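Local coordinates for DUF4442 domain-containing protein (PDB 1YOC) that is of unknown function but belongs to the hotdog-fold superfamily, whose PaaI-like members are thioesterases, so it may act on an acyl thioester, at residues M7-F18 against A33-P41; I58-C67 against V95-V105. One frame throughout, in Å; residues are numbered along the deposited sequence.

How the contacts relate
Both contacts pack helices or loops against one antiparallel sheet, the curved sheet of a hotdog fold, whose central helix is 63-81. Contact 1 sets the N-terminal helices on strand 35-40, at one edge of the sheet within this chain. Contact 2 seats the start of the central helix and the loop before it against the end of strand 86-97 and the loop that follows. Their centres lie about 22 Å apart, and their nearest atoms about 7 Å. Helix 63-81 links them: its first turn belongs to contact 2, and Leu-72 and Thr-76 pack on contact 1. Contact 2 also borders the second subunit. A glycerol, probably from the crystallisation liquor, lies about 5 Å from the Val-95 side chain.

Contact 1: M7-F18 against A33-P41; sequences MQMYQQVGPAQF and APQFVELRP
Phe-36 meets Met-7 and Phe-18, which lie on successive N-terminal helices. CG of Phe-18 is anti to the backbone N (chi1 176°), which carries the ring toward strand 35-40. Its CZ then reaches the edge of the Phe-36 ring, 3.6 Å from CD2, with the two planes 77° apart. The edge of the Phe-18 ring also abuts the backbone O of Pro-34, 3.2 Å from CE2. The Met-7 chain is bent at chi2 (-55°). CG and SD therefore both lie near CE2 of Phe-36, a Met-aromatic contact with SD 5.0 Å from the ring centroid. Leu-39 lays CD2 over one face of the same ring, offset toward its rim. The same CD2 of Leu-39 lies 3.3 Å from CG of Gln-8.

Two side-chain amides, one from each segment, donate to backbone carbonyls of the other. Gln-8 NE2 donates to Leu-39 O at 3.1 Å, and Gln-35 NE2 donates to Pro-15 O at 3.2 Å. Both donors come from above the carbonyl plane. Pro-15 O also accepts from Ser-19 OG. Gln-11 lays CG against Phe-36 O at 3.5 Å.

Val-37 and Glu-38 both face Glu-45 in a classic beta bulge, where the strand turns a corner. Beyond the ring cluster, Thr-76 of helix 63-81 touches Met-7, Phe-36 and Leu-39, while strand 43-48 flanks strand 35-40 in the sheet.

Contact 2: I58-C67 against V95-V105; sequences IGTVHAIALC and VEYLAKATGDV
Val-61 joins Ala-101 where the central helix of the hotdog fold begins. Val-61 N donates to Ala-101 O at 2.8 Å, nearly straight (179°) and in the carbonyl plane. Val-61 CB rests on Ala-101 CB at 3.7 Å. CG2 of Val-61, anti to its carbonyl carbon, lies against both Ala-101 O and Gly-103 O. One turn into the helix, Leu-66 CD2 lies against both methyls of Val-105, 3.8 Å from CG2. Phe-48 of strand 43-48 also packs on Val-61, Leu-66 and Val-105.

Tyr-97, at the end of strand 86-97, turns its ring to the start of helix 63-81. The ring meets Ala-63 CB obliquely, 3.4 Å from CE1, and its OH comes near Ile-64 CD1 and Cys-67 SG. Cys-67 SG also touches Val-95 CG1.

Farther out, Val-95 and Glu-96 pair antiparallel with a strand of the second subunit, so the sheet runs on across the interface. His-62, at the N-cap position, packs edge-to-face with Phe-29 of that subunit. Asn-56 ND2 holds Thr-60 OG1. A water bonds to the same OG1 at 2.8 Å, donates to Val-61 O at 2.6 Å and accepts from Ala-101 N at 2.8 Å.

Contact 1: M7-F18 against A33-P41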
loop_
_atom_site.group_PDB
_atom_site.type_symbol
_atom_site.label_atom_id
_atom_site.label_comp_id
_atom_site.label_asym_id
_atom_site.label_seq_id
_atom_site.Cartn_x
_atom_site.Cartn_y
_atom_site.Cartn_z
ATOM N N MET B 7 -2.879 19.016 7.470
ATOM C CA MET B 7 -4.047 18.168 7.667
ATOM C C MET B 7 -5.035 18.805 8.643
ATOM O O MET B 7 -6.242 18.836 8.392
ATOM C CB MET B 7 -3.651 16.782 8.196
ATOM C CG MET B 7 -2.741 15.965 7.271
ATOM S SD MET B 7 -3.374 15.730 5.588
ATOM C CE MET B 7 -1.821 14.960 4.816
ATOM N N GLN B 8 -4.524 19.317 9.746
ATOM C CA GLN B 8 -5.411 19.886 10.747
ATOM C C GLN B 8 -6.104 21.128 10.250
ATOM O O GLN B 8 -7.328 21.262 10.373
ATOM C CB GLN B 8 -4.631 20.181 12.029
ATOM C CG GLN B 8 -4.109 18.906 12.683
ATOM C CD GLN B 8 -3.194 19.143 13.884
ATOM O OE1 GLN B 8 -2.174 19.857 13.803
ATOM N NE2 GLN B 8 -3.547 18.524 15.007
ATOM N N MET B 9 -5.319 22.036 9.691
ATOM C CA MET B 9 -5.877 23.284 9.170
ATOM C C MET B 9 -7.057 23.021 8.228
ATOM O O MET B 9 -8.123 23.641 8.342
ATOM C CB MET B 9 -4.769 24.078 8.454
ATOM C CG MET B 9 -5.228 25.350 7.789
ATOM S SD MET B 9 -3.954 26.164 6.715
ATOM C CE MET B 9 -5.122 27.022 5.558
ATOM N N TYR B 10 -6.903 22.079 7.313
ATOM C CA TYR B 10 -7.975 21.836 6.379
ATOM C C TYR B 10 -9.083 20.913 6.889
ATOM O O TYR B 10 -10.197 20.982 6.407
ATOM C CB TYR B 10 -7.407 21.322 5.059
ATOM C CG TYR B 10 -6.714 22.416 4.257
ATOM C CD1 TYR B 10 -5.389 22.771 4.510
ATOM C CD2 TYR B 10 -7.423 23.133 3.284
ATOM C CE1 TYR B 10 -4.774 23.846 3.802
ATOM C CE2 TYR B 10 -6.819 24.192 2.578
ATOM C CZ TYR B 10 -5.501 24.540 2.850
ATOM O OH TYR B 10 -4.938 25.631 2.195
ATOM N N GLN B 11 -8.783 20.049 7.854
ATOM C CA GLN B 11 -9.845 19.176 8.378
ATOM C C GLN B 11 -10.871 20.135 9.012
ATOM O O GLN B 11 -12.100 19.984 8.870
ATOM C CB GLN B 11 -9.282 18.220 9.426
ATOM C CG GLN B 11 -10.360 17.430 10.151
ATOM C CD GLN B 11 -9.990 17.213 11.612
ATOM O OE1 GLN B 11 -8.831 17.432 12.016
ATOM N NE2 GLN B 11 -10.955 16.759 12.410
ATOM N N GLN B 12 -10.340 21.152 9.671
ATOM C CA GLN B 12 -11.173 22.152 10.310
ATOM C C GLN B 12 -12.002 22.984 9.340
ATOM O O GLN B 12 -13.058 23.472 9.719
ATOM C CB GLN B 12 -10.319 23.089 11.175
ATOM C CG GLN B 12 -9.602 22.422 12.353
ATOM C CD GLN B 12 -10.553 21.912 13.448
ATOM O OE1 GLN B 12 -11.050 20.772 13.398
ATOM N NE2 GLN B 12 -10.815 22.768 14.447
ATOM N N VAL B 13 -11.573 23.168 8.097
ATOM C CA VAL B 13 -12.412 23.977 7.202
ATOM C C VAL B 13 -13.539 23.221 6.516
ATOM O O VAL B 13 -14.638 23.753 6.417
ATOM C CB VAL B 13 -11.623 24.719 6.103
ATOM C CG1 VAL B 13 -10.315 25.209 6.653
ATOM C CG2 VAL B 13 -11.455 23.853 4.895
ATOM N N GLY B 14 -13.298 22.000 6.040
ATOM C CA GLY B 14 -14.381 21.270 5.391
ATOM C C GLY B 14 -13.909 20.073 4.569
ATOM O O GLY B 14 -12.741 20.035 4.179
ATOM N N PRO B 15 -14.784 19.082 4.284
ATOM C CA PRO B 15 -14.365 17.905 3.500
ATOM C C PRO B 15 -13.929 18.157 2.074
ATOM O O PRO B 15 -12.870 17.674 1.656
ATOM C CB PRO B 15 -15.575 16.953 3.582
ATOM C CG PRO B 15 -16.725 17.871 3.888
ATOM C CD PRO B 15 -16.132 18.889 4.847
ATOM N N ALA B 16 -14.721 18.908 1.313
ATOM C CA ALA B 16 -14.337 19.175 -0.069
ATOM C C ALA B 16 -13.017 19.974 -0.131
ATOM O O ALA B 16 -12.192 19.775 -1.034
ATOM C CB ALA B 16 -15.471 19.942 -0.810
ATOM N N GLN B 17 -12.813 20.878 0.821
ATOM C CA GLN B 17 -11.569 21.650 0.823
ATOM C C GLN B 17 -10.418 20.721 1.233
ATOM O O GLN B 17 -9.320 20.817 0.698
ATOM C CB GLN B 17 -11.635 22.837 1.796
ATOM C CG GLN B 17 -12.714 23.924 1.466
ATOM C CD GLN B 17 -14.100 23.648 2.103
ATOM O OE1 GLN B 17 -14.961 24.541 2.166
ATOM N NE2 GLN B 17 -14.315 22.420 2.570
ATOM N N PHE B 18 -10.653 19.862 2.222
ATOM C CA PHE B 18 -9.584 18.939 2.654
ATOM C C PHE B 18 -9.230 18.043 1.475
ATOM O O PHE B 18 -8.044 17.798 1.197
ATOM C CB PHE B 18 -10.057 18.077 3.834
ATOM C CG PHE B 18 -9.063 17.057 4.263
ATOM C CD1 PHE B 18 -8.051 17.389 5.189
ATOM C CD2 PHE B 18 -9.071 15.793 3.690
ATOM C CE1 PHE B 18 -7.060 16.487 5.531
ATOM C CE2 PHE B 18 -8.072 14.848 4.012
ATOM C CZ PHE B 18 -7.047 15.200 4.944
ATOM N N ALA B 33 -9.446 9.149 -1.249
ATOM C CA ALA B 33 -10.380 10.232 -0.825
ATOM C C ALA B 33 -10.637 10.186 0.676
ATOM O O ALA B 33 -11.763 10.081 1.137
ATOM C CB ALA B 33 -11.715 10.085 -1.597
ATOM N N PRO B 34 -9.574 10.298 1.476
ATOM C CA PRO B 34 -9.717 10.235 2.933
ATOM C C PRO B 34 -10.142 11.533 3.632
ATOM O O PRO B 34 -10.131 12.616 3.028
ATOM C CB PRO B 34 -8.310 9.815 3.362
ATOM C CG PRO B 34 -7.433 10.699 2.407
ATOM C CD PRO B 34 -8.209 10.727 1.088
ATOM N N GLN B 35 -10.542 11.394 4.896
ATOM C CA GLN B 35 -10.872 12.556 5.730
ATOM C C GLN B 35 -10.327 12.210 7.111
ATOM O O GLN B 35 -10.202 11.017 7.466
ATOM C CB GLN B 35 -12.394 12.743 5.844
ATOM C CG GLN B 35 -13.089 13.055 4.522
ATOM C CD GLN B 35 -12.728 14.457 4.030
ATOM O OE1 GLN B 35 -12.337 15.329 4.817
ATOM N NE2 GLN B 35 -12.859 14.673 2.737
ATOM N N PHE B 36 -9.961 13.210 7.883
ATOM C CA PHE B 36 -9.541 12.933 9.258
ATOM C C PHE B 36 -10.761 13.150 10.156
ATOM O O PHE B 36 -11.525 14.133 9.965
ATOM C CB PHE B 36 -8.474 13.916 9.734
ATOM C CG PHE B 36 -7.078 13.482 9.419
ATOM C CD1 PHE B 36 -6.323 12.750 10.345
ATOM C CD2 PHE B 36 -6.516 13.777 8.185
ATOM C CE1 PHE B 36 -5.015 12.323 10.011
ATOM C CE2 PHE B 36 -5.246 13.367 7.861
ATOM C CZ PHE B 36 -4.483 12.632 8.776
ATOM N N VAL B 37 -10.933 12.247 11.127
ATOM C CA VAL B 37 -12.000 12.357 12.133
ATOM C C VAL B 37 -11.327 13.072 13.307
ATOM O O VAL B 37 -11.908 13.971 13.947
ATOM C CB VAL B 37 -12.481 10.976 12.636
ATOM C CG1 VAL B 37 -13.490 11.153 13.813
ATOM C CG2 VAL B 37 -13.109 10.229 11.511
ATOM N N GLU B 38 -10.096 12.672 13.607
ATOM C CA GLU B 38 -9.366 13.316 14.694
ATOM C C GLU B 38 -7.871 13.289 14.463
ATOM O O GLU B 38 -7.335 12.326 13.915
ATOM C CB GLU B 38 -9.653 12.646 16.039
ATOM C CG GLU B 38 -9.157 13.514 17.192
ATOM C CD GLU B 38 -9.501 12.952 18.583
ATOM O OE1 GLU B 38 -10.417 12.101 18.685
ATOM O OE2 GLU B 38 -8.854 13.378 19.567
ATOM N N LEU B 39 -7.186 14.337 14.901
ATOM C CA LEU B 39 -5.740 14.374 14.744
ATOM C C LEU B 39 -5.169 15.258 15.853
ATOM O O LEU B 39 -5.568 16.411 15.996
ATOM C CB LEU B 39 -5.366 14.963 13.375
ATOM C CG LEU B 39 -3.863 15.122 13.122
ATOM C CD1 LEU B 39 -3.157 13.765 13.183
ATOM C CD2 LEU B 39 -3.602 15.777 11.767
ATOM N N ARG B 40 -4.268 14.706 16.651
ATOM C CA ARG B 40 -3.626 15.452 17.713
ATOM C C ARG B 40 -2.383 14.648 18.079
ATOM O O ARG B 40 -2.201 13.529 17.617
ATOM C CB ARG B 40 -4.562 15.567 18.928
ATOM C CG ARG B 40 -4.948 14.222 19.562
ATOM C CD ARG B 40 -6.018 14.421 20.672
ATOM N NE ARG B 40 -6.745 13.172 20.931
ATOM C CZ ARG B 40 -6.286 12.186 21.685
ATOM N NH1 ARG B 40 -5.102 12.309 22.269
ATOM N NH2 ARG B 40 -6.993 11.070 21.839
ATOM N N PRO B 41 -1.480 15.232 18.877
ATOM C CA PRO B 41 -0.283 14.496 19.270
ATOM C C PRO B 41 -0.769 13.201 19.948
ATOM O O PRO B 41 -1.684 13.239 20.780
ATOM C CB PRO B 41 0.400 15.461 20.265
ATOM C CG PRO B 41 -0.029 16.833 19.726
ATOM C CD PRO B 41 -1.501 16.587 19.457
#

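Contact 2: I58-C67 against V95-V105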
loop_
_atom_site.group_PDB
_atom_site.type_symbol
_atom_site.label_atom_id
_atom_site.label_comp_id
_atom_site.label_asym_id
_atom_site.label_seq_id
_atom_site.Cartn_x
_atom_site.Cartn_y
_atom_site.Cartn_z
ATOM N N ILE B 58 -12.520 -8.911 -5.862
ATOM C CA ILE B 58 -13.697 -9.547 -5.296
ATOM C C ILE B 58 -14.683 -8.472 -4.805
ATOM O O ILE B 58 -15.598 -8.753 -4.036
ATOM C CB ILE B 58 -13.374 -10.545 -4.168
ATOM C CG1 ILE B 58 -12.666 -9.851 -2.990
ATOM C CG2 ILE B 58 -12.531 -11.654 -4.732
ATOM C CD1 ILE B 58 -12.756 -10.679 -1.736
ATOM N N GLY B 59 -14.491 -7.253 -5.298
ATOM C CA GLY B 59 -15.369 -6.131 -4.980
ATOM C C GLY B 59 -15.379 -5.660 -3.537
ATOM O O GLY B 59 -16.380 -5.116 -3.066
ATOM N N THR B 60 -14.285 -5.886 -2.818
ATOM C CA THR B 60 -14.214 -5.381 -1.452
ATOM C C THR B 60 -13.105 -4.319 -1.466
ATOM O O THR B 60 -12.431 -4.117 -2.479
ATOM C CB THR B 60 -13.966 -6.522 -0.389
ATOM O OG1 THR B 60 -12.701 -7.134 -0.591
ATOM C CG2 THR B 60 -15.038 -7.607 -0.507
ATOM N N VAL B 61 -12.923 -3.630 -0.359
ATOM C CA VAL B 61 -11.905 -2.571 -0.340
ATOM C C VAL B 61 -10.514 -3.191 -0.462
ATOM O O VAL B 61 -10.147 -4.144 0.244
ATOM C CB VAL B 61 -12.007 -1.700 0.922
ATOM C CG1 VAL B 61 -10.951 -0.537 0.817
ATOM C CG2 VAL B 61 -13.432 -1.058 1.002
ATOM N N HIS B 62 -9.739 -2.624 -1.371
ATOM C CA HIS B 62 -8.421 -3.154 -1.683
ATOM C C HIS B 62 -7.454 -3.085 -0.523
ATOM O O HIS B 62 -7.382 -2.076 0.174
ATOM C CB HIS B 62 -7.874 -2.374 -2.874
ATOM C CG HIS B 62 -6.711 -3.019 -3.535
ATOM N ND1 HIS B 62 -6.774 -3.552 -4.810
ATOM C CD2 HIS B 62 -5.410 -3.064 -3.164
ATOM C CE1 HIS B 62 -5.553 -3.869 -5.209
ATOM N NE2 HIS B 62 -4.708 -3.580 -4.229
ATOM N N ALA B 63 -6.731 -4.182 -0.345
ATOM C CA ALA B 63 -5.721 -4.294 0.721
ATOM C C ALA B 63 -4.786 -3.077 0.757
ATOM O O ALA B 63 -4.417 -2.586 1.857
ATOM C CB ALA B 63 -4.862 -5.578 0.495
ATOM N N ILE B 64 -4.382 -2.605 -0.416
ATOM C CA ILE B 64 -3.424 -1.502 -0.450
ATOM C C ILE B 64 -4.097 -0.156 -0.159
ATOM O O ILE B 64 -3.427 0.775 0.287
ATOM C CB ILE B 64 -2.587 -1.547 -1.768
ATOM C CG1 ILE B 64 -1.957 -2.960 -1.908
ATOM C CG2 ILE B 64 -1.436 -0.501 -1.728
ATOM C CD1 ILE B 64 -0.952 -3.343 -0.702
ATOM N N ALA B 65 -5.412 -0.054 -0.422
ATOM C CA ALA B 65 -6.134 1.190 -0.065
ATOM C C ALA B 65 -6.154 1.281 1.493
ATOM O O ALA B 65 -6.051 2.373 2.089
ATOM C CB ALA B 65 -7.577 1.144 -0.619
ATOM N N LEU B 66 -6.279 0.133 2.151
ATOM C CA LEU B 66 -6.262 0.085 3.608
ATOM C C LEU B 66 -4.858 0.498 4.075
ATOM O O LEU B 66 -4.703 1.209 5.091
ATOM C CB LEU B 66 -6.596 -1.348 4.111
ATOM C CG LEU B 66 -7.961 -1.896 3.657
ATOM C CD1 LEU B 66 -8.044 -3.395 3.979
ATOM C CD2 LEU B 66 -9.081 -1.122 4.326
ATOM N N CYS B 67 -3.825 0.025 3.387
ATOM C CA CYS B 67 -2.453 0.403 3.772
ATOM C C CYS B 67 -2.302 1.909 3.629
ATOM O O CYS B 67 -1.625 2.552 4.449
ATOM C CB CYS B 67 -1.393 -0.270 2.885
ATOM S SG CYS B 67 -1.219 -2.037 3.144
ATOM N N VAL B 95 1.768 -5.609 7.801
ATOM C CA VAL B 95 0.314 -5.589 7.896
ATOM C C VAL B 95 -0.245 -7.045 7.873
ATOM O O VAL B 95 0.404 -7.978 7.378
ATOM C CB VAL B 95 -0.345 -4.835 6.703
ATOM C CG1 VAL B 95 0.237 -3.422 6.580
ATOM C CG2 VAL B 95 -0.079 -5.614 5.346
ATOM N N GLU B 96 -1.449 -7.210 8.430
ATOM C CA GLU B 96 -2.175 -8.489 8.381
ATOM C C GLU B 96 -3.605 -8.201 7.949
ATOM O O GLU B 96 -4.248 -7.233 8.419
ATOM C CB GLU B 96 -2.181 -9.181 9.757
ATOM C CG GLU B 96 -0.788 -9.803 10.041
ATOM C CD GLU B 96 -0.735 -10.429 11.411
ATOM O OE1 GLU B 96 -0.497 -9.708 12.391
ATOM O OE2 GLU B 96 -0.968 -11.642 11.493
ATOM N N TYR B 97 -4.099 -9.035 7.044
ATOM C CA TYR B 97 -5.435 -8.868 6.509
ATOM C C TYR B 97 -6.356 -9.766 7.302
ATOM O O TYR B 97 -6.308 -10.988 7.173
ATOM C CB TYR B 97 -5.421 -9.227 5.023
ATOM C CG TYR B 97 -4.400 -8.382 4.288
ATOM C CD1 TYR B 97 -4.497 -6.984 4.298
ATOM C CD2 TYR B 97 -3.339 -8.972 3.566
ATOM C CE1 TYR B 97 -3.565 -6.176 3.601
ATOM C CE2 TYR B 97 -2.404 -8.164 2.868
ATOM C CZ TYR B 97 -2.535 -6.783 2.890
ATOM O OH TYR B 97 -1.643 -5.981 2.195
ATOM N N LEU B 98 -7.194 -9.154 8.130
ATOM C CA LEU B 98 -8.052 -9.940 9.013
ATOM C C LEU B 98 -9.393 -10.403 8.466
ATOM O O LEU B 98 -9.875 -11.486 8.844
ATOM C CB LEU B 98 -8.337 -9.153 10.302
ATOM C CG LEU B 98 -7.094 -8.500 10.956
ATOM C CD1 LEU B 98 -7.530 -7.885 12.272
ATOM C CD2 LEU B 98 -5.965 -9.522 11.158
ATOM N N ALA B 99 -10.017 -9.573 7.644
ATOM C CA ALA B 99 -11.339 -9.884 7.099
ATOM C C ALA B 99 -11.521 -9.040 5.847
ATOM O O ALA B 99 -10.793 -8.079 5.645
ATOM C CB ALA B 99 -12.430 -9.510 8.147
ATOM N N LYS B 100 -12.476 -9.393 5.007
ATOM C CA LYS B 100 -12.758 -8.565 3.830
ATOM C C LYS B 100 -13.353 -7.256 4.328
ATOM O O LYS B 100 -14.120 -7.236 5.283
ATOM C CB LYS B 100 -13.767 -9.252 2.892
ATOM C CG LYS B 100 -13.307 -10.645 2.420
ATOM C CD LYS B 100 -11.771 -10.715 2.302
ATOM C CE LYS B 100 -11.294 -12.070 1.776
ATOM N NZ LYS B 100 -11.760 -12.246 0.385
ATOM N N ALA B 101 -13.037 -6.159 3.646
ATOM C CA ALA B 101 -13.520 -4.830 4.041
ATOM C C ALA B 101 -14.657 -4.502 3.089
ATOM O O ALA B 101 -14.443 -4.134 1.918
ATOM C CB ALA B 101 -12.401 -3.821 3.918
ATOM N N THR B 102 -15.867 -4.651 3.599
ATOM C CA THR B 102 -17.055 -4.492 2.741
ATOM C C THR B 102 -17.846 -3.197 2.832
ATOM O O THR B 102 -19.020 -3.142 2.433
ATOM C CB THR B 102 -18.003 -5.658 3.031
ATOM O OG1 THR B 102 -18.510 -5.508 4.357
ATOM C CG2 THR B 102 -17.247 -6.999 2.907
ATOM N N GLY B 103 -17.227 -2.151 3.359
ATOM C CA GLY B 103 -17.925 -0.875 3.466
ATOM C C GLY B 103 -16.934 0.228 3.793
ATOM O O GLY B 103 -15.723 0.011 3.647
ATOM N N ASP B 104 -17.427 1.398 4.199
ATOM C CA ASP B 104 -16.547 2.511 4.538
ATOM C C ASP B 104 -15.619 2.116 5.671
ATOM O O ASP B 104 -16.017 1.432 6.601
ATOM C CB ASP B 104 -17.345 3.765 4.933
ATOM C CG ASP B 104 -18.293 4.235 3.821
ATOM O OD1 ASP B 104 -18.054 3.995 2.605
ATOM O OD2 ASP B 104 -19.302 4.864 4.177
ATOM N N VAL B 105 -14.385 2.576 5.557
ATOM C CA VAL B 105 -13.317 2.260 6.497
ATOM C C VAL B 105 -12.947 3.369 7.477
ATOM O O VAL B 105 -12.985 4.557 7.132
ATOM C CB VAL B 105 -12.034 1.880 5.676
ATOM C CG1 VAL B 105 -10.935 1.434 6.607
ATOM C CG2 VAL B 105 -12.365 0.718 4.714
HETATM O O HOH W 1 -11.165 -6.165 1.520
#